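Local coordinates for hydroquinone dioxygenase large subunit (Pseudomonas sp., PDB 4ZXA), which is the large subunit of a two-subunit, iron(II)-dependent hydroquinone 1,2-dioxygenase, which probably opens the aromatic ring of hydroquinone in the hydroquinone pathway, at residues E[226-232]-E[246-252]; E[67-72]-E[141-147]. All coordinates share one frame; numbering follows the deposited sequence.

Interaction 1 of 2, residues E[226-232]-E[246-252]; sequences SDVTWNP and TTEEFIL. With H8N (4-hydroxybenzonitrile), chain J.
The indole of W230 slides into the corner that 246-252 makes at F250, with E248 on one face and L252 on the other. E248 CB stands 3.4 Å from the centroid of the six-membered ring, nearly on its normal; the glutamate chain then bends at chi2 (-70°), which lays the carboxylate over the indole, the two planes 25° apart. From the opposite face L252 CA points at the five-membered ring, 3.8 Å from its centroid, and L252 CD1 meets W230 CE3. At the rim, W230 NE1 donates to E249 O (2.6 Å) from above the carbonyl plane; with both faces packed, this bond restrains the ring's rotation. The backbone supplies W230 N to T247 O (3.2 Å) and N231 N to T246 OG1 (2.7 Å); T246 OG1 in turn donates to E248 OE1 and steadies that carboxylate. W230, N231, P232, T246, E248 and L252 belong to the 4-hydroxybenzonitrile pocket. P232 CD lies 3.5 Å from ligand carbon CAE, and the phenol oxygen faces the E248 carboxylate. In this cupin enzyme, the loop between helix 219-224 and strand 236-238 folds over the junction of strands 241-249 and 251-257, with strands 310-318 and 301-307 alongside.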
loop_
_atom_site.group_PDB
_atom_site.type_symbol
_atom_site.label_atom_id
_atom_site.label_comp_id
_atom_site.label_asym_id
_atom_site.label_seq_id
_atom_site.Cartn_x
_atom_site.Cartn_y
_atom_site.Cartn_z
ATOM N N SER E 226 9.554 -21.150 12.262
ATOM C CA SER E 226 8.298 -20.410 12.333
ATOM C C SER E 226 7.627 -20.299 10.970
ATOM O O SER E 226 8.261 -19.911 9.999
ATOM C CB SER E 226 8.532 -19.008 12.897
ATOM O OG SER E 226 7.350 -18.224 12.801
ATOM N N ASP E 227 6.338 -20.612 10.914
ATOM C CA ASP E 227 5.595 -20.649 9.649
ATOM C C ASP E 227 4.699 -19.431 9.454
ATOM O O ASP E 227 3.881 -19.405 8.530
ATOM C CB ASP E 227 4.730 -21.912 9.576
ATOM C CG ASP E 227 3.749 -22.013 10.740
ATOM O OD1 ASP E 227 4.171 -21.814 11.912
ATOM O OD2 ASP E 227 2.553 -22.283 10.488
ATOM N N VAL E 228 4.847 -18.432 10.322
ATOM C CA VAL E 228 4.043 -17.205 10.244
ATOM C C VAL E 228 4.929 -15.994 10.466
ATOM O O VAL E 228 6.001 -16.104 11.053
ATOM C CB VAL E 228 2.911 -17.177 11.303
ATOM C CG1 VAL E 228 1.998 -18.376 11.141
ATOM C CG2 VAL E 228 3.496 -17.141 12.714
ATOM N N THR E 229 4.481 -14.837 10.003
ATOM C CA THR E 229 5.226 -13.600 10.214
ATOM C C THR E 229 4.473 -12.599 11.091
ATOM O O THR E 229 3.255 -12.647 11.203
ATOM C CB THR E 229 5.567 -12.921 8.889
ATOM O OG1 THR E 229 4.350 -12.531 8.240
ATOM C CG2 THR E 229 6.330 -13.865 8.007
ATOM N N TRP E 230 5.219 -11.694 11.711
ATOM C CA TRP E 230 4.648 -10.689 12.600
ATOM C C TRP E 230 3.641 -11.299 13.572
ATOM O O TRP E 230 2.450 -10.934 13.590
ATOM C CB TRP E 230 4.042 -9.572 11.784
ATOM C CG TRP E 230 5.008 -9.024 10.766
ATOM C CD1 TRP E 230 5.081 -9.355 9.447
ATOM C CD2 TRP E 230 6.035 -8.057 10.997
ATOM N NE1 TRP E 230 6.083 -8.644 8.832
ATOM C CE2 TRP E 230 6.688 -7.843 9.765
ATOM C CE3 TRP E 230 6.468 -7.347 12.120
ATOM C CZ2 TRP E 230 7.744 -6.937 9.630
ATOM C CZ3 TRP E 230 7.512 -6.454 11.990
ATOM C CH2 TRP E 230 8.136 -6.250 10.753
ATOM N N ASN E 231 4.132 -12.241 14.378
ATOM C CA ASN E 231 3.298 -12.901 15.363
ATOM C C ASN E 231 4.024 -13.272 16.653
ATOM O O ASN E 231 4.456 -14.408 16.830
ATOM C CB ASN E 231 2.630 -14.129 14.758
ATOM C CG ASN E 231 1.423 -14.577 15.561
ATOM O OD1 ASN E 231 0.552 -13.772 15.892
ATOM N ND2 ASN E 231 1.379 -15.856 15.900
ATOM N N PRO E 232 4.155 -12.297 17.557
ATOM C CA PRO E 232 4.808 -12.541 18.847
ATOM C C PRO E 232 4.183 -13.757 19.525
ATOM O O PRO E 232 2.961 -13.794 19.705
ATOM C CB PRO E 232 4.510 -11.261 19.642
ATOM C CG PRO E 232 4.297 -10.196 18.570
ATOM C CD PRO E 232 3.607 -10.931 17.449
ATOM N N THR E 246 9.333 -13.539 17.472
ATOM C CA THR E 246 8.566 -13.705 16.243
ATOM C C THR E 246 9.496 -13.435 15.057
ATOM O O THR E 246 10.492 -12.733 15.201
ATOM C CB THR E 246 7.364 -12.737 16.212
ATOM O OG1 THR E 246 6.708 -12.810 14.946
ATOM C CG2 THR E 246 7.818 -11.308 16.447
ATOM N N THR E 247 9.182 -14.018 13.902
ATOM C CA THR E 247 9.986 -13.843 12.708
ATOM C C THR E 247 9.282 -12.875 11.769
ATOM O O THR E 247 8.135 -13.088 11.401
ATOM C CB THR E 247 10.266 -15.195 12.019
ATOM O OG1 THR E 247 9.042 -15.756 11.537
ATOM C CG2 THR E 247 10.896 -16.166 13.024
ATOM N N GLU E 248 9.977 -11.807 11.393
ATOM C CA GLU E 248 9.378 -10.707 10.658
ATOM C C GLU E 248 9.906 -10.616 9.232
ATOM O O GLU E 248 11.116 -10.635 8.989
ATOM C CB GLU E 248 9.629 -9.374 11.383
ATOM C CG GLU E 248 9.724 -9.474 12.895
ATOM C CD GLU E 248 8.401 -9.792 13.582
ATOM O OE1 GLU E 248 7.684 -10.723 13.145
ATOM O OE2 GLU E 248 8.083 -9.106 14.582
ATOM N N GLU E 249 8.985 -10.540 8.283
ATOM C CA GLU E 249 9.332 -10.377 6.881
ATOM C C GLU E 249 8.416 -9.336 6.251
ATOM O O GLU E 249 7.259 -9.210 6.636
ATOM C CB GLU E 249 9.242 -11.705 6.132
ATOM C CG GLU E 249 9.967 -11.700 4.803
ATOM C CD GLU E 249 10.024 -13.062 4.157
ATOM O OE1 GLU E 249 9.862 -14.071 4.864
ATOM O OE2 GLU E 249 10.233 -13.124 2.935
ATOM N N PHE E 250 8.931 -8.608 5.267
ATOM C CA PHE E 250 8.167 -7.555 4.616
ATOM C C PHE E 250 7.742 -6.447 5.580
ATOM O O PHE E 250 8.566 -5.876 6.286
ATOM C CB PHE E 250 6.941 -8.148 3.918
ATOM C CG PHE E 250 6.322 -7.239 2.901
ATOM C CD1 PHE E 250 7.109 -6.532 2.015
ATOM C CD2 PHE E 250 4.948 -7.093 2.829
ATOM C CE1 PHE E 250 6.541 -5.696 1.079
ATOM C CE2 PHE E 250 4.378 -6.258 1.896
ATOM C CZ PHE E 250 5.174 -5.561 1.021
ATOM N N ILE E 251 6.456 -6.123 5.574
ATOM C CA ILE E 251 5.931 -5.035 6.388
ATOM C C ILE E 251 4.927 -5.478 7.442
ATOM O O ILE E 251 4.015 -6.238 7.147
ATOM C CB ILE E 251 5.227 -3.984 5.502
ATOM C CG1 ILE E 251 6.087 -3.634 4.289
ATOM C CG2 ILE E 251 4.888 -2.738 6.300
ATOM C CD1 ILE E 251 5.372 -2.797 3.266
ATOM N N LEU E 252 5.094 -4.993 8.669
ATOM C CA LEU E 252 4.078 -5.193 9.709
ATOM C C LEU E 252 2.691 -4.884 9.114
ATOM O O LEU E 252 2.446 -3.784 8.631
ATOM C CB LEU E 252 4.354 -4.278 10.910
ATOM C CG LEU E 252 3.375 -4.376 12.088
ATOM C CD1 LEU E 252 3.417 -5.759 12.750
ATOM C CD2 LEU E 252 3.632 -3.276 13.120
HETATM N NAA H8N J . 3.584 -3.275 18.101
HETATM C CAC H8N J . 3.911 -4.261 17.622
HETATM C CAI H8N J . 4.379 -5.536 17.005
HETATM C CAF H8N J . 5.736 -5.682 16.745
HETATM C CAD H8N J . 6.212 -6.855 16.167
HETATM C CAH H8N J . 5.298 -7.853 15.867
HETATM O OAB H8N J . 5.753 -9.007 15.286
HETATM C CAE H8N J . 3.940 -7.710 16.126
HETATM C CAG H8N J . 3.476 -6.539 16.705
HETATM O O HOH W 1 6.298 -15.144 13.425
HETATM O O HOH W 2 4.854 -10.652 5.977
#

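Interaction 2 of 2, residues E[67-72]-E[141-147]; sequences LRAMMR and FDPFAAP
R72 and P143 make the hydrogen bond that joins helix 63-75 to the loop: R72 NH1 donates to P143 O at 2.8 Å, 27° off the carbonyl plane. The same nitrogen has a weak bond back to R68 O, one turn earlier. A water extends the polar link, accepting from R72 NH2 (2.7 Å) and donating to both P143 O and A145 O. Bending at chi2 (-44°) swings the R72 chain back toward the loop, where F144 CD2 sits 3.6 Å from R72 CZ over one face of the guanidinium; the two planes are 55° apart, so the groups are inclined rather than stacked flat. The loop itself is a type I turn from D142 to A145 combined with an Asx turn, F144 N donating to D142 OD1, and this offers P143 and F144 to the helix. Met-aromatic and CH-pi contacts come next: M71 CG lies over the F144 ring centre, 3.8 Å from the centroid, and SD approaches obliquely. Apolar contacts lie alongside. M71 CB meets P143 CB at 3.7 Å, L67 CB comes against the edge of the F141 ring at CE2 (3.8 Å), and L67 also packs on L133 and W136 of helix 122-136.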
loop_
_atom_site.group_PDB
_atom_site.type_symbol
_atom_site.label_atom_id
_atom_site.label_comp_id
_atom_site.label_asym_id
_atom_site.label_seq_id
_atom_site.Cartn_x
_atom_site.Cartn_y
_atom_site.Cartn_z
ATOM N N LEU E 67 -6.752 -8.520 4.500
ATOM C CA LEU E 67 -6.711 -9.838 5.134
ATOM C C LEU E 67 -5.521 -10.020 6.073
ATOM O O LEU E 67 -5.687 -10.570 7.162
ATOM C CB LEU E 67 -6.744 -10.965 4.101
ATOM C CG LEU E 67 -8.080 -11.031 3.364
ATOM C CD1 LEU E 67 -7.949 -11.894 2.132
ATOM C CD2 LEU E 67 -9.185 -11.538 4.305
ATOM N N ARG E 68 -4.333 -9.568 5.677
ATOM C CA ARG E 68 -3.181 -9.695 6.567
ATOM C C ARG E 68 -3.464 -8.940 7.867
ATOM O O ARG E 68 -3.159 -9.427 8.971
ATOM C CB ARG E 68 -1.903 -9.158 5.918
ATOM C CG ARG E 68 -1.501 -9.851 4.630
ATOM C CD ARG E 68 -0.087 -9.455 4.199
ATOM N NE ARG E 68 0.164 -9.822 2.808
ATOM C CZ ARG E 68 0.133 -8.969 1.788
ATOM N NH1 ARG E 68 -0.118 -7.677 1.994
ATOM N NH2 ARG E 68 0.362 -9.414 0.560
ATOM N N ALA E 69 -4.070 -7.761 7.738
ATOM C CA ALA E 69 -4.346 -6.923 8.906
ATOM C C ALA E 69 -5.342 -7.582 9.838
ATOM O O ALA E 69 -5.108 -7.659 11.036
ATOM C CB ALA E 69 -4.849 -5.554 8.489
ATOM N N MET E 70 -6.447 -8.075 9.287
ATOM C CA MET E 70 -7.510 -8.647 10.110
ATOM C C MET E 70 -7.022 -9.937 10.719
ATOM O O MET E 70 -7.383 -10.284 11.851
ATOM C CB MET E 70 -8.794 -8.906 9.306
ATOM C CG MET E 70 -9.876 -9.614 10.127
ATOM S SD MET E 70 -11.509 -9.579 9.359
ATOM C CE MET E 70 -11.887 -7.820 9.520
ATOM N N MET E 71 -6.186 -10.641 9.961
ATOM C CA MET E 71 -5.573 -11.868 10.461
ATOM C C MET E 71 -4.777 -11.582 11.717
ATOM O O MET E 71 -4.825 -12.367 12.654
ATOM C CB MET E 71 -4.657 -12.500 9.428
ATOM C CG MET E 71 -4.010 -13.770 9.918
ATOM S SD MET E 71 -5.115 -15.179 9.877
ATOM C CE MET E 71 -5.342 -15.536 11.624
ATOM N N ARG E 72 -4.045 -10.467 11.745
ATOM C CA ARG E 72 -3.284 -10.137 12.943
ATOM C C ARG E 72 -4.246 -9.785 14.069
ATOM O O ARG E 72 -4.093 -10.275 15.187
ATOM C CB ARG E 72 -2.250 -9.010 12.712
ATOM C CG ARG E 72 -1.116 -9.351 11.704
ATOM C CD ARG E 72 -0.578 -10.743 11.951
ATOM N NE ARG E 72 0.517 -11.146 11.071
ATOM C CZ ARG E 72 0.374 -11.452 9.781
ATOM N NH1 ARG E 72 -0.812 -11.348 9.187
ATOM N NH2 ARG E 72 1.425 -11.841 9.076
ATOM N N PHE E 141 -4.241 -18.295 -0.803
ATOM C CA PHE E 141 -3.697 -17.157 -0.063
ATOM C C PHE E 141 -3.622 -17.406 1.448
ATOM O O PHE E 141 -4.620 -17.715 2.095
ATOM C CB PHE E 141 -4.542 -15.904 -0.350
ATOM C CG PHE E 141 -4.049 -14.651 0.330
ATOM C CD1 PHE E 141 -2.932 -13.977 -0.153
ATOM C CD2 PHE E 141 -4.723 -14.122 1.426
ATOM C CE1 PHE E 141 -2.470 -12.811 0.458
ATOM C CE2 PHE E 141 -4.271 -12.961 2.040
ATOM C CZ PHE E 141 -3.134 -12.303 1.552
ATOM N N ASP E 142 -2.428 -17.240 2.006
ATOM C CA ASP E 142 -2.194 -17.398 3.434
ATOM C C ASP E 142 -1.844 -16.039 4.036
ATOM O O ASP E 142 -0.723 -15.563 3.890
ATOM C CB ASP E 142 -1.066 -18.405 3.656
ATOM C CG ASP E 142 -0.526 -18.398 5.084
ATOM O OD1 ASP E 142 -1.182 -17.876 6.011
ATOM O OD2 ASP E 142 0.573 -18.939 5.280
ATOM N N PRO E 143 -2.808 -15.420 4.732
ATOM C CA PRO E 143 -2.720 -14.083 5.342
ATOM C C PRO E 143 -1.611 -13.953 6.400
ATOM O O PRO E 143 -1.291 -12.834 6.807
ATOM C CB PRO E 143 -4.085 -13.910 6.030
ATOM C CG PRO E 143 -4.938 -14.984 5.509
ATOM C CD PRO E 143 -4.046 -16.110 5.109
ATOM N N PHE E 144 -1.047 -15.077 6.834
ATOM C CA PHE E 144 -0.019 -15.073 7.870
ATOM C C PHE E 144 1.411 -15.123 7.312
ATOM O O PHE E 144 2.383 -15.130 8.064
ATOM C CB PHE E 144 -0.235 -16.262 8.789
ATOM C CG PHE E 144 -0.644 -15.891 10.179
ATOM C CD1 PHE E 144 -1.647 -16.595 10.824
ATOM C CD2 PHE E 144 -0.003 -14.865 10.851
ATOM C CE1 PHE E 144 -2.015 -16.269 12.099
ATOM C CE2 PHE E 144 -0.364 -14.537 12.147
ATOM C CZ PHE E 144 -1.369 -15.242 12.765
ATOM N N ALA E 145 1.533 -15.157 5.993
ATOM C CA ALA E 145 2.828 -15.329 5.356
ATOM C C ALA E 145 3.246 -14.092 4.575
ATOM O O ALA E 145 2.409 -13.260 4.231
ATOM C CB ALA E 145 2.795 -16.533 4.440
ATOM N N ALA E 146 4.545 -13.979 4.308
ATOM C CA ALA E 146 5.065 -12.918 3.455
ATOM C C ALA E 146 4.669 -13.175 2.014
ATOM O O ALA E 146 4.346 -14.306 1.643
ATOM C CB ALA E 146 6.566 -12.822 3.567
ATOM N N PRO E 147 4.680 -12.117 1.199
ATOM C CA PRO E 147 4.196 -12.218 -0.179
ATOM C C PRO E 147 4.963 -13.249 -0.999
ATOM O O PRO E 147 4.357 -14.003 -1.748
ATOM C CB PRO E 147 4.398 -10.801 -0.717
ATOM C CG PRO E 147 4.281 -9.931 0.517
ATOM C CD PRO E 147 4.903 -10.722 1.614
HETATM O O HOH W 3 1.511 -11.552 6.365
#

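After the strands up to 55-62, helix 63-75 provides the first half of interaction 2, which closes a loop of 68 intervening residues when 141-147 returns to it. Interaction 1 opens only later and closes a much shorter one, 13 residues holding strands 236-238 and part of 241-249. The two are in series, neither nested nor crossed, yet they touch in space with centres 10 Å apart. T229 N probably bonds to F144 O and R72 NH2 to T229 O, while A146 packs on E249 and P147 on F250. Together they tie helix 63-75 and the loop after helix 122-136 to strands 241-249 and 251-257, probably of the cupin fold, and both reach Y44 of the second subunit.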